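Local coordinates for SIR4-interacting protein SIF2 (PDB 1R5M), which antagonizes telomeric silencing in yeast as a WD-repeat subunit of the Set3C corepressor complex, at residues 113-118 against 155-160; 145-150 against 172-177; 162-167 against 176-181. All coordinates share one frame; numbering follows the deposited sequence.

Interaction 1: residues 113-118 against 155-160; sequences CLAWSH and VKWNKD
C113 and A115 of strand 111-116 meet V155 and W157 of strand 152-157. V155 turns its two methyls to different partners. CG2 lies 3.7 Å from C113 SG, and CG1 lies 4.0 Å from A115 CB. C113 carries SG anti to its backbone N (chi1 -173°), on the side where V155 lies. The A115 methyl also approaches V155 O.

The indole of W157 is the broadest surface here. S117 lies over one face of it, CA above the five-membered ring, 3.5 Å from the centroid. This is a CH-pi contact almost on the ring normal. S117 CB sits over the centre of the whole indole. The hydroxyl of S117 has its partners in its own turn, S122 N and, weakly, D119 OD1.

At its edge the indole becomes polar. NE1 donates to A115 O at 3.0 Å, with an N-H...O angle of 157°. The oxygen lies close to the indole plane, but NE1 stands above the carbonyl plane of A115. The CH-pi contact and this bond would together limit rotation of the indole. W116 O is close to CD1, at 3.3 Å.

H118 closes the outer, more exposed end. Its NE2 donates to W157 O at 3.2 Å. The bond is bent: the oxygen is tilted out of the ring plane, and NE2 stands above the carbonyl plane of W157. The CD2 edge of the ring faces N158 O, which lies in the ring plane. A water ties the two loops together, accepting from H118 N and donating to N158 O.

Strands 113-116 and 155-157 run nearly parallel, 7° apart, with axes 7.2 Å from each other. They are the innermost strands of successive blades, side by side round the central channel of a WD40 beta-propeller.

Interaction 2: residues 145-150 against 172-177; sequences LNFHRA and VTILWN
W176 slides its indole between L145 and I174, with L145 on one face. From the base, W176 CB and CG look toward L145 CD2. This methyl then stands 3.6 Å above the ring plane, offset toward the rim. Further out, CE3 meets L145 CG at 3.7 Å. The six-membered ring takes L145 CB over its face, 3.6 Å from the centroid, as a CH-pi contact. I174 CG2 lies over the opposite face, also offset toward the rim. At the far corner CH2 touches F147 CB at 3.6 Å, and F147 N lies in the ring plane at the edge.

A chain of hydrogen bonds runs from W176 NE1 through S166 OG and H148 to D168. This is the Trp-Ser-His-Asp structural tetrad of WD40 repeats. Here it lies in WD 3.

The H148 and I174 side chains slide past each other in opposite directions, and H148 NE2 lies 3.6 Å from I174 CG1. The CE1 edge of the H148 ring points at V172 O in the ring plane, 3.1 Å away. F147 crosses I174 at about a right angle, and its CD2 touches I174 CD1 at 3.5 Å.

Interaction 3: residues 162-167 against 176-181; sequences THIISM and WNVISG
I164 and W176 are partners on neighbouring antiparallel strands, and their side chains cross obliquely on the same face of the sheet. I164 CG1 stands between the backbone N and the carbonyl carbon (chi1 60°). This brings it 3.7 Å from W176 CD1. The other branch, CG2, meets V178 CG2 at 4.0 Å, and those two side chains cross at about a right angle.

S166, two residues on from I164, has its OG at the edge of the indole. The donor NE1 of W176 is 2.8 Å from OG, which lies almost exactly in the ring plane. With H148 as the second partner of OG, two rings grip one buried hydroxyl. An alanine in place of W176 would probably leave S166 OG without its indole donor and open a gap beside I164 CG1.

The backbones form a ladder. W176 N gives a nearly straight bond to I164 O (2.9 Å, 179°), and I164 N returns one to W176 O. H163 and N177 form the next, non-hydrogen-bonded pair, with their side chains on the opposite face. H163 ND1 bonds to T162 OG1, which is also held by D160.

Beyond the pair, V178 N donates to T162 O at 3.1 Å, and a water joins that oxygen to N177 OD1. N177 OD1 also accepts from S180 N at 3.0 Å. This is an Asx motif, and it starts the turn that leaves the strand. G181 N bonds back to N177 O. The hairpin of strands 163-168 and 173-177 is the middle of a four-stranded WD40 propeller blade, with W176 as its tetrad tryptophan.

The three contacts gather round the blade made of strands 152-157, 163-168, 173-177 and 182-187. Interaction 1 joins its innermost strand to that of the preceding blade. Interaction 3 lies within it, on the next two strands. Interaction 2 ties its third strand to the loop arriving from the preceding blade's last strand. Centres of interactions 1 and 3 are about 9 Å apart, as are those of 2 and 3; 1 and 2 lie about 14 Å apart without touching. Interactions 2 and 3 share W176 and N177. Along the chain, interaction 1 closes before interaction 3 opens, and interactions 1 and 2 alternate. Neighbouring blades of the propeller are thus joined at two separate places.

Interaction 1: residues 113-118 against 155-160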
loop_
_atom_site.group_PDB
_atom_site.type_symbol
_atom_site.label_atom_id
_atom_site.label_comp_id
_atom_site.label_asym_id
_atom_site.label_seq_id
_atom_site.Cartn_x
_atom_site.Cartn_y
_atom_site.Cartn_z
ATOM N N CYS A 113 2.287 -6.838 -7.960
ATOM C CA CYS A 113 1.980 -6.784 -6.539
ATOM C C CYS A 113 2.912 -7.675 -5.730
ATOM O O CYS A 113 3.278 -8.765 -6.171
ATOM C CB CYS A 113 0.521 -7.229 -6.340
ATOM S SG CYS A 113 -0.167 -7.072 -4.667
ATOM N N LEU A 114 3.319 -7.187 -4.560
ATOM C CA LEU A 114 4.169 -7.951 -3.650
ATOM C C LEU A 114 3.638 -7.711 -2.242
ATOM O O LEU A 114 3.287 -6.581 -1.891
ATOM C CB LEU A 114 5.632 -7.504 -3.717
ATOM C CG LEU A 114 6.329 -7.634 -5.074
ATOM C CD1 LEU A 114 6.159 -6.334 -5.838
ATOM C CD2 LEU A 114 7.805 -7.937 -4.876
ATOM N N ALA A 115 3.577 -8.768 -1.437
ATOM C CA ALA A 115 3.075 -8.632 -0.077
ATOM C C ALA A 115 3.726 -9.607 0.893
ATOM O O ALA A 115 3.559 -10.819 0.766
ATOM C CB ALA A 115 1.557 -8.829 -0.057
ATOM N N TRP A 116 4.472 -9.069 1.852
ATOM C CA TRP A 116 5.114 -9.882 2.883
ATOM C C TRP A 116 4.070 -10.288 3.913
ATOM O O TRP A 116 3.105 -9.558 4.151
ATOM C CB TRP A 116 6.176 -9.084 3.652
ATOM C CG TRP A 116 7.434 -8.778 2.928
ATOM C CD1 TRP A 116 7.786 -7.587 2.356
ATOM C CD2 TRP A 116 8.549 -9.655 2.749
ATOM N NE1 TRP A 116 9.056 -7.669 1.839
ATOM C CE2 TRP A 116 9.548 -8.928 2.064
ATOM C CE3 TRP A 116 8.802 -10.987 3.101
ATOM C CZ2 TRP A 116 10.782 -9.489 1.724
ATOM C CZ3 TRP A 116 10.030 -11.546 2.763
ATOM C CH2 TRP A 116 11.004 -10.796 2.081
ATOM N N SER A 117 4.267 -11.450 4.528
ATOM C CA SER A 117 3.379 -11.889 5.592
ATOM C C SER A 117 3.765 -11.010 6.787
ATOM O O SER A 117 4.860 -10.443 6.816
ATOM C CB SER A 117 3.618 -13.366 5.911
ATOM O OG SER A 117 4.958 -13.580 6.311
ATOM N N HIS A 118 2.880 -10.892 7.770
ATOM C CA HIS A 118 3.161 -10.048 8.929
ATOM C C HIS A 118 4.413 -10.444 9.706
ATOM O O HIS A 118 5.078 -9.600 10.301
ATOM C CB HIS A 118 1.942 -10.027 9.854
ATOM C CG HIS A 118 0.762 -9.316 9.270
ATOM N ND1 HIS A 118 0.765 -7.964 9.006
ATOM C CD2 HIS A 118 -0.450 -9.774 8.876
ATOM C CE1 HIS A 118 -0.395 -7.618 8.474
ATOM N NE2 HIS A 118 -1.149 -8.698 8.384
ATOM N N VAL A 155 -3.159 -7.666 -2.266
ATOM C CA VAL A 155 -3.000 -8.942 -1.569
ATOM C C VAL A 155 -2.809 -8.603 -0.097
ATOM O O VAL A 155 -1.898 -7.853 0.256
ATOM C CB VAL A 155 -1.764 -9.730 -2.049
ATOM C CG1 VAL A 155 -1.574 -10.976 -1.182
ATOM C CG2 VAL A 155 -1.936 -10.131 -3.503
ATOM N N LYS A 156 -3.677 -9.142 0.755
ATOM C CA LYS A 156 -3.595 -8.881 2.191
ATOM C C LYS A 156 -3.563 -10.192 2.976
ATOM O O LYS A 156 -4.366 -11.093 2.732
ATOM C CB LYS A 156 -4.793 -8.039 2.656
ATOM C CG LYS A 156 -4.884 -6.633 2.049
ATOM C CD LYS A 156 -3.759 -5.737 2.543
ATOM C CE LYS A 156 -3.893 -4.297 2.026
ATOM N NZ LYS A 156 -5.050 -3.543 2.597
ATOM N N TRP A 157 -2.624 -10.280 3.915
ATOM C CA TRP A 157 -2.470 -11.455 4.770
ATOM C C TRP A 157 -3.268 -11.281 6.052
ATOM O O TRP A 157 -3.372 -10.170 6.574
ATOM C CB TRP A 157 -1.015 -11.632 5.198
ATOM C CG TRP A 157 -0.068 -12.098 4.160
ATOM C CD1 TRP A 157 0.527 -11.351 3.187
ATOM C CD2 TRP A 157 0.472 -13.415 4.046
ATOM N NE1 TRP A 157 1.418 -12.123 2.476
ATOM C CE2 TRP A 157 1.402 -13.396 2.984
ATOM C CE3 TRP A 157 0.262 -14.613 4.744
ATOM C CZ2 TRP A 157 2.126 -14.529 2.602
ATOM C CZ3 TRP A 157 0.981 -15.741 4.364
ATOM C CH2 TRP A 157 1.902 -15.690 3.302
ATOM N N ASN A 158 -3.811 -12.373 6.580
ATOM C CA ASN A 158 -4.543 -12.271 7.833
ATOM C C ASN A 158 -3.531 -12.354 8.975
ATOM O O ASN A 158 -2.346 -12.606 8.745
ATOM C CB ASN A 158 -5.622 -13.363 7.930
ATOM C CG ASN A 158 -5.072 -14.717 8.316
ATOM O OD1 ASN A 158 -3.953 -15.078 7.959
ATOM N ND2 ASN A 158 -5.878 -15.488 9.040
ATOM N N LYS A 159 -4.008 -12.131 10.195
ATOM C CA LYS A 159 -3.179 -12.117 11.396
ATOM C C LYS A 159 -2.167 -13.249 11.591
ATOM O O LYS A 159 -0.975 -12.992 11.769
ATOM C CB LYS A 159 -4.085 -12.033 12.629
ATOM C CG LYS A 159 -3.347 -11.839 13.946
ATOM C CD LYS A 159 -2.654 -10.488 13.996
ATOM C CE LYS A 159 -1.905 -10.291 15.306
ATOM N NZ LYS A 159 -1.195 -8.982 15.340
ATOM N N ASP A 160 -2.629 -14.492 11.561
ATOM C CA ASP A 160 -1.727 -15.621 11.784
ATOM C C ASP A 160 -0.996 -16.183 10.565
ATOM O O ASP A 160 -0.309 -17.200 10.670
ATOM C CB ASP A 160 -2.469 -16.752 12.499
ATOM C CG ASP A 160 -3.798 -17.073 11.859
ATOM O OD1 ASP A 160 -3.853 -17.160 10.616
ATOM O OD2 ASP A 160 -4.788 -17.245 12.600
HETATM O O HOH W 1 0.616 -12.761 8.041
#

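Interaction 2: residues 145-150 against 172-177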
loop_
_atom_site.group_PDB
_atom_site.type_symbol
_atom_site.label_atom_id
_atom_site.label_comp_id
_atom_site.label_asym_id
_atom_site.label_seq_id
_atom_site.Cartn_x
_atom_site.Cartn_y
_atom_site.Cartn_z
ATOM N N LEU A 145 -0.396 -20.240 -6.552
ATOM C CA LEU A 145 -1.827 -19.975 -6.423
ATOM C C LEU A 145 -2.344 -19.297 -7.685
ATOM O O LEU A 145 -2.307 -18.070 -7.805
ATOM C CB LEU A 145 -2.074 -19.077 -5.204
ATOM C CG LEU A 145 -1.983 -19.719 -3.809
ATOM C CD1 LEU A 145 -0.656 -20.426 -3.615
ATOM C CD2 LEU A 145 -2.169 -18.637 -2.754
ATOM N N ASN A 146 -2.849 -20.097 -8.616
ATOM C CA ASN A 146 -3.323 -19.559 -9.884
ATOM C C ASN A 146 -4.824 -19.693 -10.114
ATOM O O ASN A 146 -5.347 -20.797 -10.259
ATOM C CB ASN A 146 -2.552 -20.231 -11.022
ATOM C CG ASN A 146 -2.697 -19.495 -12.332
ATOM O OD1 ASN A 146 -2.592 -18.270 -12.377
ATOM N ND2 ASN A 146 -2.930 -20.238 -13.409
ATOM N N PHE A 147 -5.512 -18.556 -10.140
ATOM C CA PHE A 147 -6.951 -18.532 -10.374
ATOM C C PHE A 147 -7.340 -17.230 -11.073
ATOM O O PHE A 147 -8.181 -17.226 -11.973
ATOM C CB PHE A 147 -7.719 -18.670 -9.057
ATOM C CG PHE A 147 -9.167 -19.018 -9.242
ATOM C CD1 PHE A 147 -9.536 -20.277 -9.714
ATOM C CD2 PHE A 147 -10.161 -18.088 -8.971
ATOM C CE1 PHE A 147 -10.875 -20.601 -9.913
ATOM C CE2 PHE A 147 -11.507 -18.402 -9.167
ATOM C CZ PHE A 147 -11.863 -19.661 -9.639
ATOM N N HIS A 148 -6.729 -16.123 -10.658
ATOM C CA HIS A 148 -7.005 -14.827 -11.276
ATOM C C HIS A 148 -6.548 -14.855 -12.730
ATOM O O HIS A 148 -5.595 -15.552 -13.069
ATOM C CB HIS A 148 -6.232 -13.712 -10.569
ATOM C CG HIS A 148 -6.722 -13.401 -9.190
ATOM N ND1 HIS A 148 -7.826 -12.608 -8.952
ATOM C CD2 HIS A 148 -6.237 -13.750 -7.975
ATOM C CE1 HIS A 148 -7.996 -12.480 -7.647
ATOM N NE2 HIS A 148 -7.045 -13.163 -7.033
ATOM N N ARG A 149 -7.216 -14.077 -13.577
ATOM C CA ARG A 149 -6.854 -13.994 -14.986
ATOM C C ARG A 149 -6.686 -12.539 -15.414
ATOM O O ARG A 149 -6.791 -12.207 -16.594
ATOM C CB ARG A 149 -7.908 -14.687 -15.856
ATOM C CG ARG A 149 -7.943 -16.199 -15.677
ATOM C CD ARG A 149 -8.482 -16.882 -16.924
ATOM N NE ARG A 149 -9.889 -16.574 -17.171
ATOM C CZ ARG A 149 -10.904 -17.166 -16.551
ATOM N NH1 ARG A 149 -10.674 -18.103 -15.641
ATOM N NH2 ARG A 149 -12.154 -16.829 -16.850
ATOM N N ALA A 150 -6.421 -11.677 -14.437
ATOM C CA ALA A 150 -6.213 -10.252 -14.680
ATOM C C ALA A 150 -5.130 -9.772 -13.708
ATOM O O ALA A 150 -4.847 -10.437 -12.712
ATOM C CB ALA A 150 -7.516 -9.482 -14.458
ATOM N N VAL A 172 -12.109 -9.328 -9.369
ATOM C CA VAL A 172 -12.357 -10.701 -8.971
ATOM C C VAL A 172 -11.558 -10.782 -7.679
ATOM O O VAL A 172 -10.374 -10.446 -7.658
ATOM C CB VAL A 172 -11.806 -11.708 -9.992
ATOM C CG1 VAL A 172 -11.894 -13.123 -9.435
ATOM C CG2 VAL A 172 -12.604 -11.612 -11.284
ATOM N N THR A 173 -12.211 -11.197 -6.603
ATOM C CA THR A 173 -11.561 -11.280 -5.304
ATOM C C THR A 173 -11.588 -12.714 -4.808
ATOM O O THR A 173 -12.629 -13.370 -4.834
ATOM C CB THR A 173 -12.268 -10.359 -4.301
ATOM O OG1 THR A 173 -12.298 -9.028 -4.833
ATOM C CG2 THR A 173 -11.535 -10.346 -2.971
ATOM N N ILE A 174 -10.437 -13.193 -4.348
ATOM C CA ILE A 174 -10.319 -14.568 -3.884
ATOM C C ILE A 174 -9.804 -14.689 -2.456
ATOM O O ILE A 174 -8.874 -13.984 -2.067
ATOM C CB ILE A 174 -9.346 -15.360 -4.791
ATOM C CG1 ILE A 174 -9.804 -15.288 -6.249
ATOM C CG2 ILE A 174 -9.237 -16.801 -4.313
ATOM C CD1 ILE A 174 -11.165 -15.892 -6.502
ATOM N N LEU A 175 -10.421 -15.585 -1.690
ATOM C CA LEU A 175 -10.005 -15.877 -0.323
ATOM C C LEU A 175 -9.273 -17.209 -0.440
ATOM O O LEU A 175 -9.853 -18.203 -0.885
ATOM C CB LEU A 175 -11.214 -16.039 0.603
ATOM C CG LEU A 175 -10.908 -16.713 1.944
ATOM C CD1 LEU A 175 -9.959 -15.849 2.769
ATOM C CD2 LEU A 175 -12.215 -16.951 2.696
ATOM N N TRP A 176 -8.000 -17.223 -0.066
ATOM C CA TRP A 176 -7.189 -18.432 -0.157
ATOM C C TRP A 176 -6.737 -18.975 1.180
ATOM O O TRP A 176 -6.545 -18.227 2.134
ATOM C CB TRP A 176 -5.878 -18.183 -0.913
ATOM C CG TRP A 176 -5.946 -17.604 -2.279
ATOM C CD1 TRP A 176 -6.066 -16.284 -2.613
ATOM C CD2 TRP A 176 -5.802 -18.318 -3.506
ATOM N NE1 TRP A 176 -5.994 -16.133 -3.976
ATOM C CE2 TRP A 176 -5.833 -17.369 -4.550
ATOM C CE3 TRP A 176 -5.643 -19.675 -3.825
ATOM C CZ2 TRP A 176 -5.713 -17.732 -5.896
ATOM C CZ3 TRP A 176 -5.523 -20.036 -5.162
ATOM C CH2 TRP A 176 -5.558 -19.066 -6.180
ATOM N N ASN A 177 -6.572 -20.293 1.236
ATOM C CA ASN A 177 -5.961 -20.908 2.400
ATOM C C ASN A 177 -4.572 -20.902 1.758
ATOM O O ASN A 177 -4.303 -21.674 0.836
ATOM C CB ASN A 177 -6.432 -22.341 2.617
ATOM C CG ASN A 177 -5.595 -23.061 3.652
ATOM O OD1 ASN A 177 -4.374 -22.919 3.671
ATOM N ND2 ASN A 177 -6.243 -23.839 4.515
#

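Interaction 3: residues 162-167 against 176-181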
loop_
_atom_site.group_PDB
_atom_site.type_symbol
_atom_site.label_atom_id
_atom_site.label_comp_id
_atom_site.label_asym_id
_atom_site.label_seq_id
_atom_site.Cartn_x
_atom_site.Cartn_y
_atom_site.Cartn_z
ATOM N N THR A 162 -2.224 -17.555 7.732
ATOM C CA THR A 162 -2.804 -18.774 7.183
ATOM C C THR A 162 -3.703 -18.516 5.978
ATOM O O THR A 162 -3.974 -19.424 5.196
ATOM C CB THR A 162 -3.626 -19.523 8.250
ATOM O OG1 THR A 162 -4.644 -18.658 8.769
ATOM C CG2 THR A 162 -2.725 -19.974 9.394
ATOM N N HIS A 163 -4.167 -17.279 5.832
ATOM C CA HIS A 163 -5.045 -16.930 4.723
ATOM C C HIS A 163 -4.668 -15.601 4.104
ATOM O O HIS A 163 -4.089 -14.740 4.760
ATOM C CB HIS A 163 -6.500 -16.806 5.187
ATOM C CG HIS A 163 -7.075 -18.067 5.748
ATOM N ND1 HIS A 163 -6.765 -18.531 7.008
ATOM C CD2 HIS A 163 -7.942 -18.961 5.220
ATOM C CE1 HIS A 163 -7.420 -19.656 7.232
ATOM N NE2 HIS A 163 -8.142 -19.939 6.163
ATOM N N ILE A 164 -4.996 -15.444 2.828
ATOM C CA ILE A 164 -4.763 -14.180 2.148
ATOM C C ILE A 164 -5.990 -13.882 1.309
ATOM O O ILE A 164 -6.765 -14.783 0.970
ATOM C CB ILE A 164 -3.541 -14.189 1.181
ATOM C CG1 ILE A 164 -3.735 -15.232 0.080
ATOM C CG2 ILE A 164 -2.257 -14.424 1.954
ATOM C CD1 ILE A 164 -2.765 -15.058 -1.090
ATOM N N ILE A 165 -6.179 -12.603 1.015
ATOM C CA ILE A 165 -7.261 -12.159 0.148
ATOM C C ILE A 165 -6.516 -11.510 -1.001
ATOM O O ILE A 165 -5.591 -10.727 -0.776
ATOM C CB ILE A 165 -8.135 -11.074 0.786
ATOM C CG1 ILE A 165 -8.807 -11.606 2.044
ATOM C CG2 ILE A 165 -9.180 -10.598 -0.219
ATOM C CD1 ILE A 165 -9.315 -10.506 2.932
ATOM N N SER A 166 -6.888 -11.844 -2.229
ATOM C CA SER A 166 -6.243 -11.241 -3.387
ATOM C C SER A 166 -7.327 -10.694 -4.298
ATOM O O SER A 166 -8.410 -11.266 -4.403
ATOM C CB SER A 166 -5.388 -12.269 -4.141
ATOM O OG SER A 166 -6.156 -13.389 -4.544
ATOM N N MET A 167 -7.044 -9.567 -4.936
ATOM C CA MET A 167 -8.011 -8.967 -5.843
ATOM C C MET A 167 -7.290 -8.476 -7.083
ATOM O O MET A 167 -6.172 -7.968 -6.997
ATOM C CB MET A 167 -8.740 -7.797 -5.172
ATOM C CG MET A 167 -9.871 -7.223 -6.025
ATOM S SD MET A 167 -10.890 -6.030 -5.137
ATOM C CE MET A 167 -9.727 -4.710 -5.019
ATOM N N TRP A 176 -8.000 -17.223 -0.066
ATOM C CA TRP A 176 -7.189 -18.432 -0.157
ATOM C C TRP A 176 -6.737 -18.975 1.180
ATOM O O TRP A 176 -6.545 -18.227 2.134
ATOM C CB TRP A 176 -5.878 -18.183 -0.913
ATOM C CG TRP A 176 -5.946 -17.604 -2.279
ATOM C CD1 TRP A 176 -6.066 -16.284 -2.613
ATOM C CD2 TRP A 176 -5.802 -18.318 -3.506
ATOM N NE1 TRP A 176 -5.994 -16.133 -3.976
ATOM C CE2 TRP A 176 -5.833 -17.369 -4.550
ATOM C CE3 TRP A 176 -5.643 -19.675 -3.825
ATOM C CZ2 TRP A 176 -5.713 -17.732 -5.896
ATOM C CZ3 TRP A 176 -5.523 -20.036 -5.162
ATOM C CH2 TRP A 176 -5.558 -19.066 -6.180
ATOM N N ASN A 177 -6.572 -20.293 1.236
ATOM C CA ASN A 177 -5.961 -20.908 2.400
ATOM C C ASN A 177 -4.572 -20.902 1.758
ATOM O O ASN A 177 -4.303 -21.674 0.836
ATOM C CB ASN A 177 -6.432 -22.341 2.617
ATOM C CG ASN A 177 -5.595 -23.061 3.652
ATOM O OD1 ASN A 177 -4.374 -22.919 3.671
ATOM N ND2 ASN A 177 -6.243 -23.839 4.515
ATOM N N VAL A 178 -3.710 -19.997 2.206
ATOM C CA VAL A 178 -2.389 -19.843 1.611
ATOM C C VAL A 178 -1.436 -21.020 1.792
ATOM O O VAL A 178 -0.532 -21.228 0.979
ATOM C CB VAL A 178 -1.723 -18.533 2.121
ATOM C CG1 VAL A 178 -1.106 -18.748 3.492
ATOM C CG2 VAL A 178 -0.696 -18.046 1.115
ATOM N N ILE A 179 -1.643 -21.801 2.845
ATOM C CA ILE A 179 -0.787 -22.950 3.103
ATOM C C ILE A 179 -1.101 -24.104 2.152
ATOM O O ILE A 179 -0.190 -24.711 1.586
ATOM C CB ILE A 179 -0.918 -23.409 4.573
ATOM C CG1 ILE A 179 -0.314 -22.337 5.490
ATOM C CG2 ILE A 179 -0.226 -24.752 4.776
ATOM C CD1 ILE A 179 -0.441 -22.632 6.969
ATOM N N SER A 180 -2.383 -24.401 1.965
ATOM C CA SER A 180 -2.775 -25.479 1.062
ATOM C C SER A 180 -2.866 -24.969 -0.377
ATOM O O SER A 180 -2.826 -25.751 -1.326
ATOM C CB SER A 180 -4.122 -26.074 1.487
ATOM O OG SER A 180 -5.140 -25.089 1.480
ATOM N N GLY A 181 -2.982 -23.653 -0.532
ATOM C CA GLY A 181 -3.076 -23.069 -1.860
ATOM C C GLY A 181 -4.411 -23.356 -2.515
ATOM O O GLY A 181 -4.497 -23.510 -3.735
HETATM O O HOH W 2 -4.132 -21.992 6.233
#